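Local coordinates for protein Adhesin/invasin TibA autotransporter (Escherichia coli, PDB 4Q1Q) that mediates adhesion to and invasion of human intestinal epithelial cells, promotes bacterial aggregation through intercellular self-association and enhances biofilm formation, at residues Ser52-Ile58 with Ser71-Ile77; Ile209-Gln215 with Val228-Gln234; Ile247-Leu253 with Ser268-Ile273. All blocks are in the same frame, centred on the assembly; numbering follows the deposited sequence.

Interaction 1: Ser52-Ile58 with Ser71-Ile77; sequences SATSTTI and SATSSTI. With 289 (D-glycero-alpha-D-manno-heptopyranose), chain B; 289 (D-glycero-alpha-D-manno-heptopyranose), chain C; 289 (D-glycero-alpha-D-manno-heptopyranose), chain D; 289 (D-glycero-alpha-D-manno-heptopyranose), chain E.
Adjacent turns of a right-handed parallel beta-helix, the fold of this autotransporter passenger region, stack with a 19-residue offset. Residues 52-58 and 71-77 each form strand, corner, strand, paired residue for residue; the axes of strands 52-54 and 71-73 diverge by 14°. Parallel-sheet hydrogen bonds alternate: Ala-53 N to Ser-71 O (2.9 Å), Thr-73 N to Ala-53 O (2.9 Å), Ser-55 N to Thr-73 O (3.0 Å), Thr-76 N to Thr-56 O (2.7 Å), Ile-58 N to Thr-76 O (2.8 Å). Ser-55 and Ser-74 adopt left-handed helical backbone angles (phi/psi 58°/30° and 58°/25°). Ser-52, Ser-55, Ser-71 and Ser-74 each carry a heptose on OG. The heptose on Ser-52 spans both turns, its O6 hydrogen-bonded to Thr-54 OG1 (2.9 Å) and Thr-73 OG1 (3.0 Å). On the face opposite Ser-52 and Ser-71, Ala-53 stacks on Ala-72, and Ile-58 CD1 meets Ile-77 CG1 (4.2 Å), both m,t. Gln-64 of strand 63-66 packs against this face and hydrogen-bonds Ser-75 OG; backbone bonds to Ala-34 and Ile-39 join the preceding turn.

Interaction 2: Ile209-Gln215 with Val228-Gln234; sequences IYNGGRQ and VYSGGRQ. With 289 (D-glycero-alpha-D-manno-heptopyranose), chain F.
Stacked corners of a parallel beta-helix show how successive turns satisfy one another's polar groups. Residues 209-215 and 228-234 each run from strand through a type II beta turn (Tyr-210 to Gly-213, Tyr-229 to Gly-232) into the next strand. The turns close internally through Gly-213 N to Tyr-210 O (2.8 Å) and Gly-232 N to Tyr-229 O (2.7 Å). Parallel bridges pair Ile-209 with Val-228, Arg-214 with Arg-233 and Gln-215 with Gln-234. Between turns, Tyr-229 N donates to Ile-209 O (2.8 Å), Gln-215 N to Arg-233 O (3.1 Å) and, weakly, Arg-233 N to Gly-213 O (3.4 Å). Gly-231 O accepts twice, from Gly-212 N (2.9 Å) and from Arg-214 NH1 (3.0 Å). The m,p bend of Arg-214 brings NH1 back to bond Gly-213 O as well (3.0 Å), so NH1 has two carbonyl acceptors, while Arg-214 NH2 lies 3.6 Å from the like-charged Arg-233 NH1. Gly-231 has phi 83°, and a CB there would collide with Asn-211 OD1. Outside, the m-rotamer rings of Tyr-210 and Tyr-229 are nearly parallel (6°, centroids 4.6 Å) but slid apart. Ser-230 OG carries a heptose whose O4 bonds weakly to Asn-211 OD1 (3.1 Å). Inside the beta-helix, the Gln-234 amide accepts from Thr-245 through OE1, while its NE2 donates to Gln-215 OE1 at 2.8 Å.

Interaction 3: Ile247-Leu253 with Ser268-Ile273; sequences ITSGGML and SGGAVI. With 289 (D-glycero-alpha-D-manno-heptopyranose), chain G; 289 (D-glycero-alpha-D-manno-heptopyranose), chain H.
Residues 247-253 leave a strand at Ile-247, pass through a type II beta turn from Thr-248 to Gly-251, closed by Gly-251 N to Thr-248 O (2.6 Å), and enter a strand at Met-252. Residues 268-273 start in the loop, with Gly-269 at 81°/-3°, and enter strand 271-273. The strands are parallel: Met-252 pairs with Ala-271 (CA-CA 4.6 Å) and Leu-253 with Val-272 (4.9 Å). Four backbone hydrogen bonds join the two segments: Gly-250 N to Gly-269 O (2.7 Å, almost linear), Ala-271 N to Gly-251 O (2.9 Å), Leu-253 N to Ala-271 O (2.9 Å) and Ile-273 N to Leu-253 O (2.9 Å). At the corner, the Ser-249 and Gly-269 CA atoms come within 4.0 Å, and a CB on Gly-269 would clash with Ser-249 OG; one on Gly-270 would strike Ile-247 O. Glycine thus lets the corners of a parallel beta-helix stack closely, here at the C-terminal edge of the sheet in this chain, where 271-273 is the outermost strand. Leu-253 (t,p) and Val-272 share one face (CD2 to CG1, 4.2 Å), joined by Ile-247 CD1, which meets Val-272 CG2 at 3.9 Å. On the other face, the CG of Met-252, modelled as selenomethionine, lies 3.8 Å from Ala-271 CB. Met-252 SE also touches Ile-273 CD1 at 3.5 Å. Thr-248 points away, its OG1 hydrogen-bonded to Val-228 O of the preceding turn. At the corner, Ser-249 and Ser-268, both with chi1 t, carry heptoses through OG to sugar C1 bonds of 1.3 Å.

Followed from the N terminus, the three contacts occur in series, neither nesting nor crossing: each closes a single turn of the beta-helix. Interaction 1 closes a turn near the N-terminal end, joining two strand pairs on the long curled sheet. Many turns later, on the other side of the chain's centre, interaction 2 joins corners that run from the curled sheet (203-209, 226-228) into the second sheet (214-217, 233-236). Interaction 3 follows only about 10 Å beyond, centre to centre, and stacks directly on it: Thr-248 OG1 lies 2.7 Å from Val-228 O and Gly-231 N 2.7 Å from Gly-250 O, both probable hydrogen bonds, with strands 233-236 and 252-255 adjacent.

Interaction 1: Ser52-Ile58 with Ser71-Ile77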
loop_
_atom_site.group_PDB
_atom_site.type_symbol
_atom_site.label_atom_id
_atom_site.label_comp_id
_atom_site.label_asym_id
_atom_site.label_seq_id
_atom_site.Cartn_x
_atom_site.Cartn_y
_atom_site.Cartn_z
ATOM N N SER A 52 -22.591 -1.238 13.081
ATOM C CA SER A 52 -21.992 -2.197 12.164
ATOM C C SER A 52 -22.695 -2.189 10.810
ATOM O O SER A 52 -23.862 -2.564 10.707
ATOM C CB SER A 52 -22.057 -3.618 12.728
ATOM O OG SER A 52 -20.902 -3.980 13.469
ATOM N N ALA A 53 -21.974 -1.779 9.773
ATOM C CA ALA A 53 -22.458 -1.899 8.399
ATOM C C ALA A 53 -21.823 -3.122 7.756
ATOM O O ALA A 53 -20.665 -3.445 8.009
ATOM C CB ALA A 53 -22.155 -0.651 7.579
ATOM N N THR A 54 -22.597 -3.784 6.904
ATOM C CA THR A 54 -22.155 -5.000 6.257
ATOM C C THR A 54 -22.651 -4.970 4.824
ATOM O O THR A 54 -23.750 -4.500 4.563
ATOM C CB THR A 54 -22.703 -6.222 7.014
ATOM O OG1 THR A 54 -22.615 -5.975 8.424
ATOM C CG2 THR A 54 -21.911 -7.479 6.670
ATOM N N SER A 55 -21.800 -5.388 3.897
ATOM C CA SER A 55 -22.164 -5.570 2.495
ATOM C C SER A 55 -22.700 -4.299 1.834
ATOM O O SER A 55 -23.532 -4.357 0.923
ATOM C CB SER A 55 -23.212 -6.679 2.361
ATOM O OG SER A 55 -22.823 -7.898 2.981
ATOM N N THR A 56 -22.223 -3.152 2.304
ATOM C CA THR A 56 -22.665 -1.886 1.745
ATOM C C THR A 56 -22.043 -1.701 0.378
ATOM O O THR A 56 -20.841 -1.932 0.234
ATOM C CB THR A 56 -22.231 -0.726 2.631
ATOM O OG1 THR A 56 -22.641 -0.985 3.977
ATOM C CG2 THR A 56 -22.862 0.556 2.157
ATOM N N THR A 57 -22.872 -1.349 -0.602
ATOM C CA THR A 57 -22.416 -0.989 -1.945
ATOM C C THR A 57 -22.389 0.537 -2.073
ATOM O O THR A 57 -23.376 1.204 -1.772
ATOM C CB THR A 57 -23.302 -1.657 -3.021
ATOM O OG1 THR A 57 -22.809 -2.973 -3.325
ATOM C CG2 THR A 57 -23.339 -0.844 -4.301
ATOM N N ILE A 58 -21.265 1.101 -2.498
ATOM C CA ILE A 58 -21.095 2.557 -2.552
ATOM C C ILE A 58 -20.864 2.993 -3.993
ATOM O O ILE A 58 -19.842 2.645 -4.597
ATOM C CB ILE A 58 -19.904 3.062 -1.711
ATOM C CG1 ILE A 58 -19.919 2.445 -0.312
ATOM C CG2 ILE A 58 -19.936 4.578 -1.606
ATOM C CD1 ILE A 58 -18.754 2.836 0.570
ATOM N N SER A 71 -17.852 0.086 12.488
ATOM C CA SER A 71 -17.301 -1.079 11.816
ATOM C C SER A 71 -17.996 -1.238 10.475
ATOM O O SER A 71 -19.209 -1.068 10.373
ATOM C CB SER A 71 -17.468 -2.345 12.669
ATOM O OG SER A 71 -16.859 -2.264 13.956
ATOM N N ALA A 72 -17.238 -1.569 9.439
ATOM C CA ALA A 72 -17.830 -1.744 8.122
ATOM C C ALA A 72 -17.122 -2.906 7.446
ATOM O O ALA A 72 -15.949 -2.827 7.086
ATOM C CB ALA A 72 -17.733 -0.481 7.282
ATOM N N THR A 73 -17.870 -3.992 7.295
ATOM C CA THR A 73 -17.346 -5.215 6.738
ATOM C C THR A 73 -17.909 -5.316 5.335
ATOM O O THR A 73 -19.074 -5.016 5.095
ATOM C CB THR A 73 -17.745 -6.398 7.642
ATOM O OG1 THR A 73 -18.587 -5.905 8.693
ATOM C CG2 THR A 73 -16.540 -7.028 8.313
ATOM N N SER A 74 -17.049 -5.735 4.418
ATOM C CA SER A 74 -17.427 -6.070 3.053
ATOM C C SER A 74 -18.095 -4.934 2.264
ATOM O O SER A 74 -18.831 -5.207 1.311
ATOM C CB SER A 74 -18.336 -7.306 3.079
ATOM O OG SER A 74 -17.880 -8.353 3.929
ATOM N N SER A 75 -17.837 -3.681 2.640
ATOM C CA SER A 75 -18.230 -2.537 1.823
ATOM C C SER A 75 -17.619 -2.753 0.452
ATOM O O SER A 75 -16.513 -3.272 0.344
ATOM C CB SER A 75 -17.709 -1.210 2.360
ATOM O OG SER A 75 -18.434 -0.682 3.453
ATOM N N THR A 76 -18.331 -2.357 -0.596
ATOM C CA THR A 76 -17.759 -2.427 -1.937
ATOM C C THR A 76 -17.900 -1.059 -2.626
ATOM O O THR A 76 -19.001 -0.525 -2.787
ATOM C CB THR A 76 -18.361 -3.615 -2.733
ATOM O OG1 THR A 76 -17.799 -3.672 -4.049
ATOM C CG2 THR A 76 -19.863 -3.483 -2.888
ATOM N N ILE A 77 -16.779 -0.477 -3.048
ATOM C CA ILE A 77 -16.769 0.921 -3.493
ATOM C C ILE A 77 -16.646 0.993 -5.008
ATOM O O ILE A 77 -15.748 0.381 -5.592
ATOM C CB ILE A 77 -15.610 1.719 -2.858
ATOM C CG1 ILE A 77 -15.410 1.268 -1.411
ATOM C CG2 ILE A 77 -15.846 3.227 -2.943
ATOM C CD1 ILE A 77 -14.209 1.904 -0.745
HETATM O O7 289 B . -19.659 -9.534 10.735
HETATM C C7 289 B . -19.949 -8.674 11.843
HETATM C C6 289 B . -19.767 -7.223 11.416
HETATM O O6 289 B . -20.782 -6.875 10.468
HETATM C C5 289 B . -19.856 -6.286 12.614
HETATM O O5 289 B . -21.212 -6.174 13.039
HETATM C C1 289 B . -21.370 -5.189 14.058
HETATM C C2 289 B . -20.585 -5.599 15.300
HETATM O O2 289 B . -21.156 -6.788 15.856
HETATM C C3 289 B . -19.122 -5.849 14.961
HETATM O O3 289 B . -18.462 -6.430 16.092
HETATM C C4 289 B . -19.005 -6.791 13.771
HETATM O O4 289 B . -17.636 -6.880 13.360
HETATM O O7 289 C . -16.098 -6.931 11.609
HETATM C C7 289 C . -15.558 -5.701 12.103
HETATM C C6 289 C . -15.211 -5.839 13.581
HETATM O O6 289 C . -13.998 -6.581 13.713
HETATM C C5 289 C . -15.074 -4.466 14.234
HETATM O O5 289 C . -16.347 -4.048 14.738
HETATM C C1 289 C . -16.350 -2.665 15.093
HETATM C C2 289 C . -15.488 -2.580 16.351
HETATM O O2 289 C . -16.034 -3.415 17.380
HETATM C C3 289 C . -14.064 -2.991 15.975
HETATM O O3 289 C . -13.125 -2.937 17.057
HETATM C C4 289 C . -14.100 -4.406 15.408
HETATM O O4 289 C . -12.760 -4.758 15.055
HETATM O O7 289 D . -18.203 -9.074 -1.468
HETATM C C7 289 D . -17.648 -8.952 -0.155
HETATM C C6 289 D . -17.271 -10.304 0.440
HETATM O O6 289 D . -16.155 -10.829 -0.286
HETATM C C5 289 D . -16.952 -10.125 1.920
HETATM O O5 289 D . -18.187 -9.915 2.606
HETATM C C1 289 D . -18.016 -9.648 3.999
HETATM C C2 289 D . -17.497 -10.942 4.608
HETATM O O2 289 D . -18.396 -12.011 4.288
HETATM C C3 289 D . -16.107 -11.174 4.029
HETATM O O3 289 D . -15.512 -12.340 4.613
HETATM C C4 289 D . -16.200 -11.311 2.515
HETATM O O4 289 D . -14.891 -11.348 1.938
HETATM O O7 289 E . -24.128 -8.998 -3.403
HETATM C C7 289 E . -23.462 -8.606 -2.195
HETATM C C6 289 E . -24.104 -9.240 -0.961
HETATM O O6 289 E . -24.506 -10.585 -1.244
HETATM C C5 289 E . -23.189 -9.242 0.259
HETATM O O5 289 E . -24.005 -9.187 1.431
HETATM C C1 289 E . -23.246 -9.079 2.640
HETATM C C2 289 E . -22.346 -10.281 2.921
HETATM O O2 289 E . -23.083 -11.438 3.333
HETATM C C3 289 E . -21.514 -10.559 1.670
HETATM O O3 289 E . -20.926 -11.858 1.798
HETATM C C4 289 E . -22.300 -10.478 0.362
HETATM O O4 289 E . -21.352 -10.463 -0.707
#

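Interaction 2: Ile209-Gln215 with Val228-Gln234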
loop_
_atom_site.group_PDB
_atom_site.type_symbol
_atom_site.label_atom_id
_atom_site.label_comp_id
_atom_site.label_asym_id
_atom_site.label_seq_id
_atom_site.Cartn_x
_atom_site.Cartn_y
_atom_site.Cartn_z
ATOM N N ILE A 209 15.706 -9.749 -2.002
ATOM C CA ILE A 209 15.473 -9.793 -3.443
ATOM C C ILE A 209 15.706 -11.208 -3.990
ATOM O O ILE A 209 16.837 -11.688 -4.083
ATOM C CB ILE A 209 16.373 -8.769 -4.170
ATOM C CG1 ILE A 209 16.409 -7.440 -3.406
ATOM C CG2 ILE A 209 15.881 -8.565 -5.600
ATOM C CD1 ILE A 209 17.255 -6.361 -4.044
ATOM N N TYR A 210 14.619 -11.885 -4.337
ATOM C CA TYR A 210 14.677 -13.266 -4.813
ATOM C C TYR A 210 14.759 -13.257 -6.337
ATOM O O TYR A 210 14.534 -12.229 -6.989
ATOM C CB TYR A 210 13.473 -14.088 -4.325
ATOM C CG TYR A 210 13.340 -14.173 -2.815
ATOM C CD1 TYR A 210 14.075 -15.084 -2.063
ATOM C CD2 TYR A 210 12.503 -13.303 -2.123
ATOM C CE1 TYR A 210 13.973 -15.131 -0.679
ATOM C CE2 TYR A 210 12.385 -13.361 -0.745
ATOM C CZ TYR A 210 13.117 -14.275 -0.023
ATOM O OH TYR A 210 12.951 -14.270 1.345
ATOM N N ASN A 211 15.080 -14.422 -6.890
ATOM C CA ASN A 211 15.229 -14.595 -8.335
ATOM C C ASN A 211 14.237 -13.775 -9.148
ATOM O O ASN A 211 13.043 -13.860 -8.903
ATOM C CB ASN A 211 15.037 -16.062 -8.718
ATOM C CG ASN A 211 15.308 -16.311 -10.188
ATOM O OD1 ASN A 211 16.354 -15.913 -10.691
ATOM N ND2 ASN A 211 14.375 -16.960 -10.877
ATOM N N GLY A 212 14.722 -13.006 -10.119
ATOM C CA GLY A 212 13.844 -12.242 -10.998
ATOM C C GLY A 212 13.389 -10.913 -10.425
ATOM O O GLY A 212 12.758 -10.122 -11.133
ATOM N N GLY A 213 13.658 -10.665 -9.147
ATOM C CA GLY A 213 13.184 -9.425 -8.527
ATOM C C GLY A 213 14.237 -8.337 -8.638
ATOM O O GLY A 213 15.424 -8.635 -8.772
ATOM N N ARG A 214 13.830 -7.071 -8.603
ATOM C CA ARG A 214 14.811 -5.989 -8.751
ATOM C C ARG A 214 14.542 -4.809 -7.814
ATOM O O ARG A 214 13.400 -4.388 -7.628
ATOM C CB ARG A 214 14.837 -5.485 -10.201
ATOM C CG ARG A 214 15.627 -6.322 -11.205
ATOM C CD ARG A 214 14.817 -7.442 -11.838
ATOM N NE ARG A 214 15.559 -8.238 -12.820
ATOM C CZ ARG A 214 16.301 -9.313 -12.563
ATOM N NH1 ARG A 214 16.496 -9.756 -11.325
ATOM N NH2 ARG A 214 16.906 -9.940 -13.567
ATOM N N GLN A 215 15.612 -4.265 -7.241
ATOM C CA GLN A 215 15.535 -3.005 -6.520
ATOM C C GLN A 215 16.381 -2.002 -7.293
ATOM O O GLN A 215 17.523 -2.286 -7.631
ATOM C CB GLN A 215 16.079 -3.128 -5.104
ATOM C CG GLN A 215 15.994 -1.853 -4.273
ATOM C CD GLN A 215 16.684 -2.043 -2.934
ATOM O OE1 GLN A 215 17.910 -2.157 -2.868
ATOM N NE2 GLN A 215 15.904 -2.045 -1.852
ATOM N N VAL A 228 20.523 -10.206 -1.555
ATOM C CA VAL A 228 20.287 -10.502 -2.962
ATOM C C VAL A 228 20.494 -12.006 -3.186
ATOM O O VAL A 228 21.617 -12.532 -3.158
ATOM C CB VAL A 228 21.166 -9.662 -3.914
ATOM C CG1 VAL A 228 20.599 -9.720 -5.325
ATOM C CG2 VAL A 228 21.270 -8.215 -3.452
ATOM N N TYR A 229 19.368 -12.688 -3.366
ATOM C CA TYR A 229 19.375 -14.134 -3.524
ATOM C C TYR A 229 19.603 -14.383 -5.003
ATOM O O TYR A 229 19.433 -13.497 -5.846
ATOM C CB TYR A 229 18.076 -14.792 -3.048
ATOM C CG TYR A 229 17.828 -14.701 -1.555
ATOM C CD1 TYR A 229 18.573 -15.452 -0.646
ATOM C CD2 TYR A 229 16.859 -13.838 -1.049
ATOM C CE1 TYR A 229 18.372 -15.333 0.720
ATOM C CE2 TYR A 229 16.639 -13.721 0.307
ATOM C CZ TYR A 229 17.395 -14.471 1.186
ATOM O OH TYR A 229 17.143 -14.337 2.533
ATOM N N SER A 230 20.002 -15.612 -5.299
ATOM C CA SER A 230 20.248 -16.045 -6.668
ATOM C C SER A 230 19.188 -15.532 -7.648
ATOM O O SER A 230 17.996 -15.698 -7.425
ATOM C CB SER A 230 20.320 -17.574 -6.688
ATOM O OG SER A 230 20.860 -18.091 -7.894
ATOM N N GLY A 231 19.619 -14.890 -8.732
ATOM C CA GLY A 231 18.732 -14.284 -9.716
ATOM C C GLY A 231 18.218 -12.896 -9.360
ATOM O O GLY A 231 17.495 -12.282 -10.157
ATOM N N GLY A 232 18.554 -12.417 -8.165
ATOM C CA GLY A 232 18.156 -11.078 -7.737
ATOM C C GLY A 232 19.176 -10.038 -8.170
ATOM O O GLY A 232 20.349 -10.349 -8.353
ATOM N N ARG A 233 18.740 -8.788 -8.257
ATOM C CA ARG A 233 19.653 -7.694 -8.553
ATOM C C ARG A 233 19.264 -6.458 -7.774
ATOM O O ARG A 233 18.126 -6.025 -7.858
ATOM C CB ARG A 233 19.629 -7.343 -10.048
ATOM C CG ARG A 233 20.731 -6.358 -10.421
ATOM C CD ARG A 233 20.973 -6.217 -11.916
ATOM N NE ARG A 233 19.772 -5.678 -12.546
ATOM C CZ ARG A 233 19.082 -6.273 -13.515
ATOM N NH1 ARG A 233 19.485 -7.428 -14.032
ATOM N NH2 ARG A 233 17.989 -5.682 -13.982
ATOM N N GLN A 234 20.221 -5.880 -7.060
ATOM C CA GLN A 234 20.128 -4.508 -6.601
ATOM C C GLN A 234 20.836 -3.634 -7.635
ATOM O O GLN A 234 22.021 -3.855 -7.889
ATOM C CB GLN A 234 20.879 -4.387 -5.285
ATOM C CG GLN A 234 20.805 -3.043 -4.604
ATOM C CD GLN A 234 21.382 -3.125 -3.197
ATOM O OE1 GLN A 234 22.523 -3.522 -3.013
ATOM N NE2 GLN A 234 20.575 -2.806 -2.201
HETATM O O7 289 F . 16.236 -20.392 -10.585
HETATM C C7 289 F . 15.916 -20.009 -9.243
HETATM C C6 289 F . 17.003 -19.291 -8.438
HETATM O O6 289 F . 17.180 -19.987 -7.193
HETATM C C5 289 F . 18.406 -19.070 -9.024
HETATM O O5 289 F . 19.365 -19.839 -8.293
HETATM C C1 289 F . 20.660 -19.257 -8.457
HETATM C C2 289 F . 21.204 -19.400 -9.882
HETATM O O2 289 F . 21.684 -20.715 -10.203
HETATM C C3 289 F . 20.125 -18.902 -10.845
HETATM O O3 289 F . 20.424 -19.296 -12.188
HETATM C C4 289 F . 18.712 -19.352 -10.494
HETATM O O4 289 F . 17.874 -18.575 -11.345
#

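Interaction 3: Ile247-Leu253 with Ser268-Ile273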
loop_
_atom_site.group_PDB
_atom_site.type_symbol
_atom_site.label_atom_id
_atom_site.label_comp_id
_atom_site.label_asym_id
_atom_site.label_seq_id
_atom_site.Cartn_x
_atom_site.Cartn_y
_atom_site.Cartn_z
ATOM N N ILE A 247 25.397 -10.334 -1.226
ATOM C CA ILE A 247 25.115 -10.890 -2.543
ATOM C C ILE A 247 25.472 -12.368 -2.480
ATOM O O ILE A 247 26.645 -12.741 -2.384
ATOM C CB ILE A 247 25.912 -10.237 -3.698
ATOM C CG1 ILE A 247 25.850 -8.712 -3.596
ATOM C CG2 ILE A 247 25.384 -10.691 -5.055
ATOM C CD1 ILE A 247 27.051 -8.088 -2.927
ATOM N N THR A 248 24.416 -13.165 -2.579
ATOM C CA THR A 248 24.508 -14.604 -2.513
ATOM C C THR A 248 24.862 -15.101 -3.901
ATOM O O THR A 248 24.583 -14.476 -4.926
ATOM C CB THR A 248 23.184 -15.253 -2.065
ATOM O OG1 THR A 248 22.208 -15.153 -3.113
ATOM C CG2 THR A 248 22.674 -14.611 -0.767
ATOM N N SER A 249 25.503 -16.260 -3.887
ATOM C CA SER A 249 25.824 -16.985 -5.099
ATOM C C SER A 249 24.678 -16.876 -6.087
ATOM O O SER A 249 23.560 -17.278 -5.775
ATOM C CB SER A 249 26.069 -18.449 -4.759
ATOM O OG SER A 249 26.880 -19.024 -5.762
ATOM N N GLY A 250 24.939 -16.317 -7.264
ATOM C CA GLY A 250 23.913 -16.206 -8.292
ATOM C C GLY A 250 23.142 -14.896 -8.240
ATOM O O GLY A 250 22.288 -14.642 -9.092
ATOM N N GLY A 251 23.426 -14.053 -7.253
ATOM C CA GLY A 251 22.770 -12.747 -7.168
ATOM C C GLY A 251 23.650 -11.655 -7.738
ATOM O O GLY A 251 24.814 -11.922 -8.030
HETATM N N MSE A 252 23.123 -10.438 -7.853
HETATM C CA MSE A 252 23.907 -9.322 -8.390
HETATM C C MSE A 252 23.676 -7.954 -7.820
HETATM O O MSE A 252 22.542 -7.507 -7.647
HETATM C CB MSE A 252 23.562 -9.181 -9.862
HETATM C CG MSE A 252 24.654 -8.344 -10.532
HETATM SE SE MSE A 252 24.166 -8.231 -12.435
HETATM C CE MSE A 252 24.956 -9.935 -13.044
ATOM N N LEU A 253 24.792 -7.290 -7.535
ATOM C CA LEU A 253 24.785 -5.860 -7.261
ATOM C C LEU A 253 25.415 -5.182 -8.478
ATOM O O LEU A 253 26.542 -5.473 -8.878
ATOM C CB LEU A 253 25.544 -5.546 -5.974
ATOM C CG LEU A 253 26.029 -4.112 -5.749
ATOM C CD1 LEU A 253 24.791 -3.287 -5.440
ATOM C CD2 LEU A 253 27.070 -4.076 -4.641
ATOM N N SER A 268 30.726 -16.171 -2.631
ATOM C CA SER A 268 31.282 -16.853 -3.789
ATOM C C SER A 268 30.173 -17.138 -4.802
ATOM O O SER A 268 29.108 -17.645 -4.445
ATOM C CB SER A 268 31.994 -18.115 -3.294
ATOM O OG SER A 268 32.929 -18.634 -4.229
ATOM N N GLY A 269 30.379 -16.741 -6.056
ATOM C CA GLY A 269 29.294 -16.702 -7.049
ATOM C C GLY A 269 28.344 -15.513 -7.049
ATOM O O GLY A 269 27.431 -15.429 -7.864
ATOM N N GLY A 270 28.500 -14.587 -6.112
ATOM C CA GLY A 270 27.750 -13.338 -6.166
ATOM C C GLY A 270 28.411 -12.305 -7.060
ATOM O O GLY A 270 29.551 -11.898 -6.834
ATOM N N ALA A 271 27.670 -11.827 -8.053
ATOM C CA ALA A 271 28.197 -10.845 -9.003
ATOM C C ALA A 271 28.139 -9.413 -8.493
ATOM O O ALA A 271 27.112 -8.969 -7.961
ATOM C CB ALA A 271 27.415 -10.949 -10.294
ATOM N N VAL A 272 29.273 -8.723 -8.601
ATOM C CA VAL A 272 29.312 -7.282 -8.394
ATOM C C VAL A 272 29.915 -6.628 -9.640
ATOM O O VAL A 272 30.982 -7.020 -10.118
ATOM C CB VAL A 272 30.121 -6.864 -7.159
ATOM C CG1 VAL A 272 30.226 -5.349 -7.052
ATOM C CG2 VAL A 272 29.482 -7.419 -5.900
ATOM N N ILE A 273 29.203 -5.618 -10.125
ATOM C CA ILE A 273 29.562 -4.854 -11.306
ATOM C C ILE A 273 29.735 -3.388 -10.962
ATOM O O ILE A 273 28.832 -2.778 -10.390
ATOM C CB ILE A 273 28.450 -4.931 -12.357
ATOM C CG1 ILE A 273 28.190 -6.395 -12.682
ATOM C CG2 ILE A 273 28.866 -4.186 -13.621
ATOM C CD1 ILE A 273 27.048 -6.625 -13.655
HETATM O O7 289 G . 21.577 -21.477 -5.884
HETATM C C7 289 G . 22.918 -20.981 -5.784
HETATM C C6 289 G . 23.806 -21.638 -6.841
HETATM O O6 289 G . 23.027 -22.017 -7.983
HETATM C C5 289 G . 24.946 -20.716 -7.259
HETATM O O5 289 G . 25.959 -20.847 -6.258
HETATM C C1 289 G . 27.096 -20.037 -6.550
HETATM C C2 289 G . 27.772 -20.481 -7.838
HETATM O O2 289 G . 28.167 -21.852 -7.755
HETATM C C3 289 G . 26.759 -20.246 -8.952
HETATM O O3 289 G . 27.334 -20.593 -10.216
HETATM C C4 289 G . 25.494 -21.043 -8.647
HETATM O O4 289 G . 24.533 -20.729 -9.659
HETATM O O7 289 H . 29.831 -22.686 -1.326
HETATM C C7 289 H . 30.354 -21.660 -2.178
HETATM C C6 289 H . 31.336 -22.265 -3.175
HETATM O O6 289 H . 30.741 -23.337 -3.914
HETATM C C5 289 H . 31.799 -21.203 -4.167
HETATM O O5 289 H . 33.024 -20.683 -3.639
HETATM C C1 289 H . 33.673 -19.689 -4.431
HETATM C C2 289 H . 34.040 -20.321 -5.767
HETATM O O2 289 H . 34.843 -21.501 -5.666
HETATM C C3 289 H . 32.703 -20.657 -6.417
HETATM O O3 289 H . 32.926 -21.088 -7.759
HETATM C C4 289 H . 31.973 -21.715 -5.598
HETATM O O4 289 H . 30.737 -21.985 -6.275
#